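Long-range contacts in GDP-mannose-dependent alpha-(1-6)-phosphatidylinositol monomannoside mannosyltransferase (Corynebacterium glutamicum, PDB 3OKP), which is a mannosyltransferase of the GT-B type, built from two Rossmann-like domains, with guanosine-5'-diphosphate-alpha-D-mannose bound in the model: residues 88-99 / 110-121; 121-131 / 151-159. All coordinates share one frame; numbering follows the deposited sequence.

Interaction 1. Residues 88-99 / 110-121; sequences DNVWFGAAAPLA and ASKVIASTHGHE
Trp91 and Ser116 meet through their side chains near the C-terminal ends of two parallel strands, 89-92 and 112-116. The indole carries its NE1 hydrogen almost in the ring plane to Ser116 OG (2.8 Å), which is also hydrogen-bonded to Thr145 OG1 of strand 143-146, and CD1 at the same edge lies 3.8 Å from Ile114 CG2, so a large aromatic is packed by a branched chain while its one polar atom is paid for. A trans first torsion (chi1 180°) carries the pyrrole edge, NE1 and CD1, toward Ile114 and Ser116. On the face of Val90 and Phe92 the partners across the strands, Val113 and Ala115, are small: Val113 CG1 reaches the Phe92 ring edge at CE2 (3.7 Å), Ala99 CA covers one ring face, and the methyls of Ala95 and Ala99 each lie 3.9 Å from Ala115 CB. Small residues suit this close approach. Between the faces runs regular parallel pairing, as in Ile114 N to Val90 O (2.8 Å). Beyond the strands His118 takes over, its NE2 giving a nearly straight bond (170°) to Gly93 O at 2.8 Å, in both the ring and carbonyl planes. The two strands belong to a right-handed beta-alpha-beta unit of a Rossmann-like domain. Helix 102-107 covers Val90, Phe92 and Val113, strand 7-11 pairs with the far side of 89-92, and strand 143-146 continues the sheet beyond 112-116.

Interaction 2. Residues 121-131 / 151-159; sequences EVGWSMLPGSR and TLRRFKSAF
Val122 lies against Arg154 and Phe155 in the close-packed half of this contact. Its CG1 methyl sits over one face of the Arg154 guanidinium, 3.8 Å from CZ, while CG2 reaches Thr151 CG2 and the Phe155 ring at CD1 (4.2 Å). Beta-branching suits the spot, the two methyls serving different neighbours. Phe155 CG lies between its backbone N and carbonyl carbon (chi1 61°), which lays one ring face over Thr151 O and presents CD1 to Glu121 CB at 3.7 Å. Small residues let the backbones close up next to it: Ser125 CB is 4.1 Å from both Phe155 CB and Ala158 CB, and Ser125 OG turns back to bond Val122 O. The contact belongs to the N-terminal Rossmann-like domain of the GT-B fold, where the connection after strand 112-116 packs on helix 149-159. The outer side is looser and polar. Arg131 stretches its chain along Ala158, whose CA lies over the guanidinium, and gives NH2 to Ser157 OG (2.7 Å) near the guanidinium plane. NH1 donates to Ser125 O and to a water that also bonds Ser157 OG. Helix 149-159 is kinked here: the helix bond from Ala158 N to Arg154 O is missing, and the water spans the gap, donating to Arg154 O (3.1 Å) and weakly accepting from Ala158 N. At the other margin exposed Met126 brings SD to the guanidinium edge of Arg154, 3.8 Å from NH2, while Arg154 NH1 is hydrogen-bonded to Tyr150 OH and to Gly286 O, which lies in the C-terminal domain.

Glu121 belongs to both contacts: in interaction 1 its OE1 accepts from His118 N and OE2 makes a weak bond to Ala96 N, whereas its CB and CG carbons lie among the phenylalanines of interaction 2. The chain runs from strand 112-116 through the short loop 117-120 into helix 121-124, and the two centres are 15 Å apart. Thr117 packs across the join, with CG2 3.7 Å from Phe159 CZ, and Ala96 CB rests 3.8 Å from Trp124 CH2. Both contacts lie in the N-terminal domain, near the cleft rather than within the ligand pocket (residues between 205 and 298): the side chains of His118 and Thr151 stand about 9 Å and about 11 Å from the bound guanosine-5'-diphosphate-alpha-D-mannose.

Interaction 1. Residues 88-99 / 110-121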
loop_
_atom_site.group_PDB
_atom_site.type_symbol
_atom_site.label_atom_id
_atom_site.label_comp_id
_atom_site.label_asym_id
_atom_site.label_seq_id
_atom_site.Cartn_x
_atom_site.Cartn_y
_atom_site.Cartn_z
ATOM N N ASP A 88 8.794 -15.505 -21.416
ATOM C CA ASP A 88 9.933 -14.601 -21.538
ATOM C C ASP A 88 10.364 -14.055 -20.179
ATOM O O ASP A 88 11.554 -14.043 -19.861
ATOM C CB ASP A 88 9.583 -13.436 -22.473
ATOM C CG ASP A 88 9.189 -13.902 -23.863
ATOM O OD1 ASP A 88 10.063 -14.423 -24.586
ATOM O OD2 ASP A 88 8.005 -13.742 -24.230
ATOM N N ASN A 89 9.391 -13.594 -19.393
ATOM C CA ASN A 89 9.647 -13.026 -18.067
ATOM C C ASN A 89 9.120 -13.920 -16.961
ATOM O O ASN A 89 8.009 -14.436 -17.054
ATOM C CB ASN A 89 8.982 -11.650 -17.907
ATOM C CG ASN A 89 9.281 -10.705 -19.050
ATOM O OD1 ASN A 89 10.437 -10.463 -19.395
ATOM N ND2 ASN A 89 8.228 -10.141 -19.629
ATOM N N VAL A 90 9.913 -14.082 -15.908
ATOM C CA VAL A 90 9.447 -14.734 -14.689
ATOM C C VAL A 90 9.433 -13.699 -13.567
ATOM O O VAL A 90 10.473 -13.130 -13.216
ATOM C CB VAL A 90 10.313 -15.964 -14.314
ATOM C CG1 VAL A 90 9.891 -16.545 -12.963
ATOM C CG2 VAL A 90 10.208 -17.026 -15.392
ATOM N N TRP A 91 8.243 -13.450 -13.033
ATOM C CA TRP A 91 8.047 -12.437 -12.009
ATOM C C TRP A 91 7.638 -13.084 -10.688
ATOM O O TRP A 91 6.531 -13.609 -10.559
ATOM C CB TRP A 91 7.003 -11.411 -12.477
ATOM C CG TRP A 91 6.691 -10.296 -11.507
ATOM C CD1 TRP A 91 7.473 -9.848 -10.477
ATOM C CD2 TRP A 91 5.525 -9.460 -11.514
ATOM N NE1 TRP A 91 6.854 -8.803 -9.831
ATOM C CE2 TRP A 91 5.661 -8.541 -10.448
ATOM C CE3 TRP A 91 4.373 -9.404 -12.313
ATOM C CZ2 TRP A 91 4.688 -7.577 -10.158
ATOM C CZ3 TRP A 91 3.404 -8.442 -12.024
ATOM C CH2 TRP A 91 3.570 -7.542 -10.954
ATOM N N PHE A 92 8.552 -13.061 -9.722
ATOM C CA PHE A 92 8.245 -13.497 -8.366
ATOM C C PHE A 92 7.563 -12.343 -7.639
ATOM O O PHE A 92 8.196 -11.324 -7.337
ATOM C CB PHE A 92 9.509 -13.956 -7.630
ATOM C CG PHE A 92 10.187 -15.141 -8.268
ATOM C CD1 PHE A 92 9.745 -16.436 -8.011
ATOM C CD2 PHE A 92 11.262 -14.961 -9.133
ATOM C CE1 PHE A 92 10.363 -17.535 -8.607
ATOM C CE2 PHE A 92 11.887 -16.052 -9.731
ATOM C CZ PHE A 92 11.435 -17.342 -9.468
ATOM N N GLY A 93 6.265 -12.511 -7.383
ATOM C CA GLY A 93 5.433 -11.473 -6.772
ATOM C C GLY A 93 5.946 -10.995 -5.429
ATOM O O GLY A 93 5.740 -9.839 -5.050
ATOM N N ALA A 94 6.601 -11.901 -4.709
ATOM C CA ALA A 94 7.304 -11.574 -3.478
ATOM C C ALA A 94 8.671 -12.238 -3.551
ATOM O O ALA A 94 8.773 -13.431 -3.845
ATOM C CB ALA A 94 6.520 -12.056 -2.263
ATOM N N ALA A 95 9.718 -11.456 -3.303
ATOM C CA ALA A 95 11.096 -11.911 -3.495
ATOM C C ALA A 95 11.502 -13.044 -2.552
ATOM O O ALA A 95 11.930 -14.107 -3.003
ATOM C CB ALA A 95 12.065 -10.734 -3.379
ATOM N N ALA A 96 11.362 -12.818 -1.248
ATOM C CA ALA A 96 11.791 -13.798 -0.250
ATOM C C ALA A 96 10.625 -14.665 0.230
ATOM O O ALA A 96 9.611 -14.129 0.680
ATOM C CB ALA A 96 12.457 -13.094 0.926
ATOM N N PRO A 97 10.767 -16.005 0.158
ATOM C CA PRO A 97 11.910 -16.773 -0.336
ATOM C C PRO A 97 11.808 -17.351 -1.763
ATOM O O PRO A 97 12.772 -17.964 -2.226
ATOM C CB PRO A 97 11.963 -17.935 0.658
ATOM C CG PRO A 97 10.497 -18.194 0.991
ATOM C CD PRO A 97 9.729 -16.904 0.699
ATOM N N LEU A 98 10.677 -17.171 -2.449
ATOM C CA LEU A 98 10.444 -17.867 -3.731
ATOM C C LEU A 98 11.416 -17.530 -4.868
ATOM O O LEU A 98 11.683 -18.380 -5.722
ATOM C CB LEU A 98 8.995 -17.711 -4.216
ATOM C CG LEU A 98 7.911 -18.602 -3.598
ATOM C CD1 LEU A 98 6.565 -18.274 -4.228
ATOM C CD2 LEU A 98 8.225 -20.094 -3.740
ATOM N N ALA A 99 11.944 -16.305 -4.873
ATOM C CA ALA A 99 12.912 -15.884 -5.892
ATOM C C ALA A 99 14.260 -16.609 -5.792
ATOM O O ALA A 99 15.155 -16.378 -6.603
ATOM C CB ALA A 99 13.103 -14.369 -5.873
ATOM N N ALA A 110 13.980 -18.636 -19.521
ATOM C CA ALA A 110 13.498 -17.266 -19.324
ATOM C C ALA A 110 14.631 -16.257 -19.524
ATOM O O ALA A 110 15.753 -16.474 -19.060
ATOM C CB ALA A 110 12.872 -17.105 -17.945
ATOM N N SER A 111 14.328 -15.163 -20.221
ATOM C CA SER A 111 15.330 -14.158 -20.577
ATOM C C SER A 111 15.383 -12.985 -19.597
ATOM O O SER A 111 16.304 -12.160 -19.650
ATOM C CB SER A 111 15.098 -13.654 -22.004
ATOM O OG SER A 111 13.769 -13.186 -22.167
ATOM N N LYS A 112 14.396 -12.916 -18.705
ATOM C CA LYS A 112 14.352 -11.893 -17.666
ATOM C C LYS A 112 13.672 -12.419 -16.405
ATOM O O LYS A 112 12.587 -13.005 -16.470
ATOM C CB LYS A 112 13.620 -10.642 -18.163
ATOM C CG LYS A 112 13.740 -9.443 -17.227
ATOM C CD LYS A 112 12.885 -8.264 -17.683
ATOM C CE LYS A 112 13.360 -7.708 -19.021
ATOM N NZ LYS A 112 12.678 -6.432 -19.350
ATOM N N VAL A 113 14.320 -12.204 -15.263
ATOM C CA VAL A 113 13.740 -12.538 -13.967
ATOM C C VAL A 113 13.505 -11.264 -13.160
ATOM O O VAL A 113 14.415 -10.454 -12.974
ATOM C CB VAL A 113 14.622 -13.531 -13.162
ATOM C CG1 VAL A 113 14.026 -13.782 -11.776
ATOM C CG2 VAL A 113 14.778 -14.847 -13.914
ATOM N N ILE A 114 12.268 -11.097 -12.703
ATOM C CA ILE A 114 11.874 -9.962 -11.879
ATOM C C ILE A 114 11.415 -10.483 -10.521
ATOM O O ILE A 114 10.757 -11.519 -10.444
ATOM C CB ILE A 114 10.723 -9.135 -12.533
ATOM C CG1 ILE A 114 11.042 -8.772 -13.990
ATOM C CG2 ILE A 114 10.427 -7.867 -11.740
ATOM C CD1 ILE A 114 10.421 -9.701 -15.010
ATOM N N ALA A 115 11.781 -9.771 -9.456
ATOM C CA ALA A 115 11.259 -10.052 -8.120
ATOM C C ALA A 115 10.837 -8.757 -7.427
ATOM O O ALA A 115 11.568 -7.761 -7.458
ATOM C CB ALA A 115 12.287 -10.810 -7.282
ATOM N N SER A 116 9.655 -8.775 -6.816
ATOM C CA SER A 116 9.122 -7.605 -6.116
ATOM C C SER A 116 9.312 -7.708 -4.608
ATOM O O SER A 116 8.950 -8.711 -3.994
ATOM C CB SER A 116 7.639 -7.391 -6.445
ATOM O OG SER A 116 7.456 -6.978 -7.792
ATOM N N THR A 117 9.894 -6.667 -4.020
ATOM C CA THR A 117 9.998 -6.568 -2.569
ATOM C C THR A 117 8.831 -5.749 -2.042
ATOM O O THR A 117 8.205 -4.988 -2.790
ATOM C CB THR A 117 11.322 -5.919 -2.115
ATOM O OG1 THR A 117 11.401 -4.577 -2.613
ATOM C CG2 THR A 117 12.519 -6.730 -2.600
ATOM N N HIS A 118 8.540 -5.914 -0.755
ATOM C CA HIS A 118 7.461 -5.175 -0.112
ATOM C C HIS A 118 7.948 -4.605 1.223
ATOM O O HIS A 118 8.768 -3.690 1.235
ATOM C CB HIS A 118 6.218 -6.065 0.031
ATOM C CG HIS A 118 5.788 -6.700 -1.257
ATOM N ND1 HIS A 118 4.903 -6.098 -2.125
ATOM C CD2 HIS A 118 6.150 -7.868 -1.839
ATOM C CE1 HIS A 118 4.726 -6.875 -3.179
ATOM N NE2 HIS A 118 5.473 -7.954 -3.031
ATOM N N GLY A 119 7.471 -5.153 2.337
ATOM C CA GLY A 119 7.898 -4.696 3.661
ATOM C C GLY A 119 8.889 -5.620 4.349
ATOM O O GLY A 119 9.831 -5.158 4.998
ATOM N N HIS A 120 8.678 -6.926 4.194
ATOM C CA HIS A 120 9.405 -7.949 4.951
ATOM C C HIS A 120 10.919 -7.980 4.723
ATOM O O HIS A 120 11.672 -8.283 5.648
ATOM C CB HIS A 120 8.811 -9.338 4.682
ATOM N N GLU A 121 11.355 -7.664 3.504
ATOM C CA GLU A 121 12.778 -7.726 3.140
ATOM C C GLU A 121 13.675 -6.802 3.975
ATOM O O GLU A 121 14.875 -7.054 4.103
ATOM C CB GLU A 121 12.978 -7.458 1.644
ATOM C CG GLU A 121 12.573 -8.620 0.728
ATOM C CD GLU A 121 11.093 -8.626 0.350
ATOM O OE1 GLU A 121 10.367 -7.659 0.683
ATOM O OE2 GLU A 121 10.655 -9.608 -0.292
#

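Interaction 2. Residues 121-131 / 151-159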
loop_
_atom_site.group_PDB
_atom_site.type_symbol
_atom_site.label_atom_id
_atom_site.label_comp_id
_atom_site.label_asym_id
_atom_site.label_seq_id
_atom_site.Cartn_x
_atom_site.Cartn_y
_atom_site.Cartn_z
ATOM N N GLU A 121 11.355 -7.664 3.504
ATOM C CA GLU A 121 12.778 -7.726 3.140
ATOM C C GLU A 121 13.675 -6.802 3.975
ATOM O O GLU A 121 14.875 -7.054 4.103
ATOM C CB GLU A 121 12.978 -7.458 1.644
ATOM C CG GLU A 121 12.573 -8.620 0.728
ATOM C CD GLU A 121 11.093 -8.626 0.350
ATOM O OE1 GLU A 121 10.367 -7.659 0.683
ATOM O OE2 GLU A 121 10.655 -9.608 -0.292
ATOM N N VAL A 122 13.087 -5.745 4.536
ATOM C CA VAL A 122 13.796 -4.845 5.454
ATOM C C VAL A 122 14.321 -5.622 6.665
ATOM O O VAL A 122 15.493 -5.507 7.023
ATOM C CB VAL A 122 12.894 -3.667 5.929
ATOM C CG1 VAL A 122 13.639 -2.774 6.921
ATOM C CG2 VAL A 122 12.405 -2.840 4.743
ATOM N N GLY A 123 13.450 -6.421 7.276
ATOM C CA GLY A 123 13.823 -7.261 8.411
ATOM C C GLY A 123 14.810 -8.354 8.040
ATOM O O GLY A 123 15.624 -8.764 8.869
ATOM N N TRP A 124 14.730 -8.826 6.792
ATOM C CA TRP A 124 15.648 -9.843 6.267
ATOM C C TRP A 124 17.093 -9.340 6.156
ATOM O O TRP A 124 18.036 -10.131 6.202
ATOM C CB TRP A 124 15.169 -10.353 4.901
ATOM C CG TRP A 124 14.063 -11.377 4.960
ATOM C CD1 TRP A 124 12.811 -11.203 5.475
ATOM C CD2 TRP A 124 14.105 -12.723 4.462
ATOM N NE1 TRP A 124 12.076 -12.356 5.346
ATOM C CE2 TRP A 124 12.845 -13.306 4.725
ATOM C CE3 TRP A 124 15.086 -13.496 3.824
ATOM C CZ2 TRP A 124 12.537 -14.628 4.373
ATOM C CZ3 TRP A 124 14.781 -14.809 3.473
ATOM C CH2 TRP A 124 13.515 -15.359 3.748
ATOM N N SER A 125 17.264 -8.028 6.012
ATOM C CA SER A 125 18.600 -7.434 5.910
ATOM C C SER A 125 19.299 -7.278 7.268
ATOM O O SER A 125 20.443 -6.819 7.332
ATOM C CB SER A 125 18.535 -6.087 5.182
ATOM O OG SER A 125 17.869 -5.108 5.963
ATOM N N MET A 126 18.616 -7.682 8.340
ATOM C CA MET A 126 19.104 -7.493 9.712
ATOM C C MET A 126 19.780 -8.729 10.314
ATOM O O MET A 126 20.487 -8.624 11.318
ATOM C CB MET A 126 17.961 -7.038 10.632
ATOM C CG MET A 126 17.275 -5.741 10.214
ATOM S SD MET A 126 18.377 -4.311 10.138
ATOM C CE MET A 126 18.780 -4.071 11.872
ATOM N N LEU A 127 19.553 -9.892 9.711
ATOM C CA LEU A 127 20.130 -11.146 10.198
ATOM C C LEU A 127 21.160 -11.699 9.208
ATOM O O LEU A 127 20.996 -11.528 8.000
ATOM C CB LEU A 127 19.028 -12.181 10.454
ATOM C CG LEU A 127 18.061 -11.938 11.618
ATOM C CD1 LEU A 127 16.766 -12.713 11.408
ATOM C CD2 LEU A 127 18.699 -12.296 12.959
ATOM N N PRO A 128 22.222 -12.366 9.715
ATOM C CA PRO A 128 23.298 -12.873 8.851
ATOM C C PRO A 128 22.813 -13.862 7.789
ATOM O O PRO A 128 23.189 -13.740 6.619
ATOM C CB PRO A 128 24.245 -13.574 9.835
ATOM C CG PRO A 128 23.945 -12.969 11.160
ATOM C CD PRO A 128 22.478 -12.675 11.135
ATOM N N GLY A 129 21.983 -14.822 8.198
ATOM C CA GLY A 129 21.466 -15.851 7.298
ATOM C C GLY A 129 20.490 -15.331 6.258
ATOM O O GLY A 129 20.622 -15.636 5.067
ATOM N N SER A 130 19.509 -14.548 6.707
ATOM C CA SER A 130 18.496 -13.986 5.813
ATOM C C SER A 130 19.103 -12.985 4.832
ATOM O O SER A 130 18.626 -12.845 3.705
ATOM C CB SER A 130 17.350 -13.350 6.607
ATOM O OG SER A 130 17.813 -12.323 7.465
ATOM N N ARG A 131 20.162 -12.307 5.269
ATOM C CA ARG A 131 20.905 -11.375 4.427
ATOM C C ARG A 131 21.632 -12.110 3.297
ATOM O O ARG A 131 21.691 -11.619 2.167
ATOM C CB ARG A 131 21.894 -10.570 5.271
ATOM C CG ARG A 131 22.534 -9.413 4.545
ATOM C CD ARG A 131 23.410 -8.583 5.465
ATOM N NE ARG A 131 24.129 -7.565 4.703
ATOM C CZ ARG A 131 23.664 -6.349 4.436
ATOM N NH1 ARG A 131 22.471 -5.967 4.878
ATOM N NH2 ARG A 131 24.402 -5.506 3.726
ATOM N N THR A 151 12.601 1.857 1.828
ATOM C CA THR A 151 12.833 0.407 1.880
ATOM C C THR A 151 14.081 0.028 1.092
ATOM O O THR A 151 14.878 -0.796 1.550
ATOM C CB THR A 151 11.616 -0.435 1.410
ATOM O OG1 THR A 151 11.294 -0.126 0.047
ATOM C CG2 THR A 151 10.403 -0.188 2.304
ATOM N N LEU A 152 14.257 0.654 -0.074
ATOM C CA LEU A 152 15.461 0.470 -0.884
ATOM C C LEU A 152 16.746 0.740 -0.095
ATOM O O LEU A 152 17.667 -0.075 -0.116
ATOM C CB LEU A 152 15.422 1.338 -2.151
ATOM C CG LEU A 152 16.619 1.184 -3.103
ATOM C CD1 LEU A 152 16.688 -0.232 -3.682
ATOM C CD2 LEU A 152 16.595 2.218 -4.213
ATOM N N ARG A 153 16.801 1.874 0.604
ATOM C CA ARG A 153 17.968 2.212 1.425
ATOM C C ARG A 153 18.262 1.144 2.484
ATOM O O ARG A 153 19.425 0.819 2.737
ATOM C CB ARG A 153 17.798 3.586 2.081
ATOM C CG ARG A 153 19.037 4.065 2.843
ATOM C CD ARG A 153 18.903 5.500 3.342
ATOM N NE ARG A 153 17.980 5.630 4.470
ATOM C CZ ARG A 153 16.750 6.129 4.380
ATOM N NH1 ARG A 153 16.278 6.551 3.210
ATOM N NH2 ARG A 153 15.989 6.210 5.462
ATOM N N ARG A 154 17.206 0.598 3.087
ATOM C CA ARG A 154 17.345 -0.402 4.148
ATOM C C ARG A 154 17.945 -1.735 3.676
ATOM O O ARG A 154 18.698 -2.368 4.421
ATOM C CB ARG A 154 16.001 -0.656 4.852
ATOM C CG ARG A 154 15.376 0.549 5.587
ATOM C CD ARG A 154 16.180 1.030 6.805
ATOM N NE ARG A 154 16.453 -0.039 7.770
ATOM C CZ ARG A 154 15.730 -0.293 8.860
ATOM N NH1 ARG A 154 14.663 0.439 9.158
ATOM N NH2 ARG A 154 16.082 -1.290 9.660
ATOM N N PHE A 155 17.622 -2.162 2.453
ATOM C CA PHE A 155 18.049 -3.491 1.985
ATOM C C PHE A 155 18.926 -3.564 0.723
ATOM O O PHE A 155 19.305 -4.663 0.298
ATOM C CB PHE A 155 16.852 -4.459 1.865
ATOM C CG PHE A 155 15.788 -4.028 0.874
ATOM C CD1 PHE A 155 14.445 -4.052 1.236
ATOM C CD2 PHE A 155 16.123 -3.624 -0.421
ATOM C CE1 PHE A 155 13.453 -3.670 0.333
ATOM C CE2 PHE A 155 15.143 -3.241 -1.326
ATOM C CZ PHE A 155 13.803 -3.263 -0.948
ATOM N N LYS A 156 19.248 -2.412 0.134
ATOM C CA LYS A 156 20.006 -2.371 -1.126
ATOM C C LYS A 156 21.340 -3.125 -1.064
ATOM O O LYS A 156 21.633 -3.941 -1.941
ATOM C CB LYS A 156 20.237 -0.928 -1.589
ATOM C CG LYS A 156 20.644 -0.809 -3.055
ATOM C CD LYS A 156 21.000 0.625 -3.426
ATOM C CE LYS A 156 21.247 0.771 -4.923
ATOM N NZ LYS A 156 22.481 0.059 -5.378
ATOM N N SER A 157 22.131 -2.858 -0.024
ATOM C CA SER A 157 23.447 -3.487 0.133
ATOM C C SER A 157 23.365 -5.010 0.280
ATOM O O SER A 157 24.274 -5.726 -0.144
ATOM C CB SER A 157 24.219 -2.868 1.306
ATOM O OG SER A 157 23.603 -3.160 2.547
ATOM N N ALA A 158 22.271 -5.492 0.870
ATOM C CA ALA A 158 22.045 -6.928 1.048
ATOM C C ALA A 158 21.853 -7.658 -0.285
ATOM O O ALA A 158 22.428 -8.728 -0.494
ATOM C CB ALA A 158 20.864 -7.177 1.976
ATOM N N PHE A 159 21.055 -7.074 -1.180
ATOM C CA PHE A 159 20.807 -7.654 -2.503
ATOM C C PHE A 159 22.030 -7.605 -3.423
ATOM O O PHE A 159 22.216 -8.490 -4.262
ATOM C CB PHE A 159 19.606 -6.979 -3.182
ATOM C CG PHE A 159 18.272 -7.445 -2.660
ATOM C CD1 PHE A 159 17.570 -6.684 -1.729
ATOM C CD2 PHE A 159 17.718 -8.648 -3.097
ATOM C CE1 PHE A 159 16.331 -7.108 -1.244
ATOM C CE2 PHE A 159 16.485 -9.084 -2.615
ATOM C CZ PHE A 159 15.788 -8.310 -1.686
HETATM O O HOH W 1 21.157 -3.855 3.310
#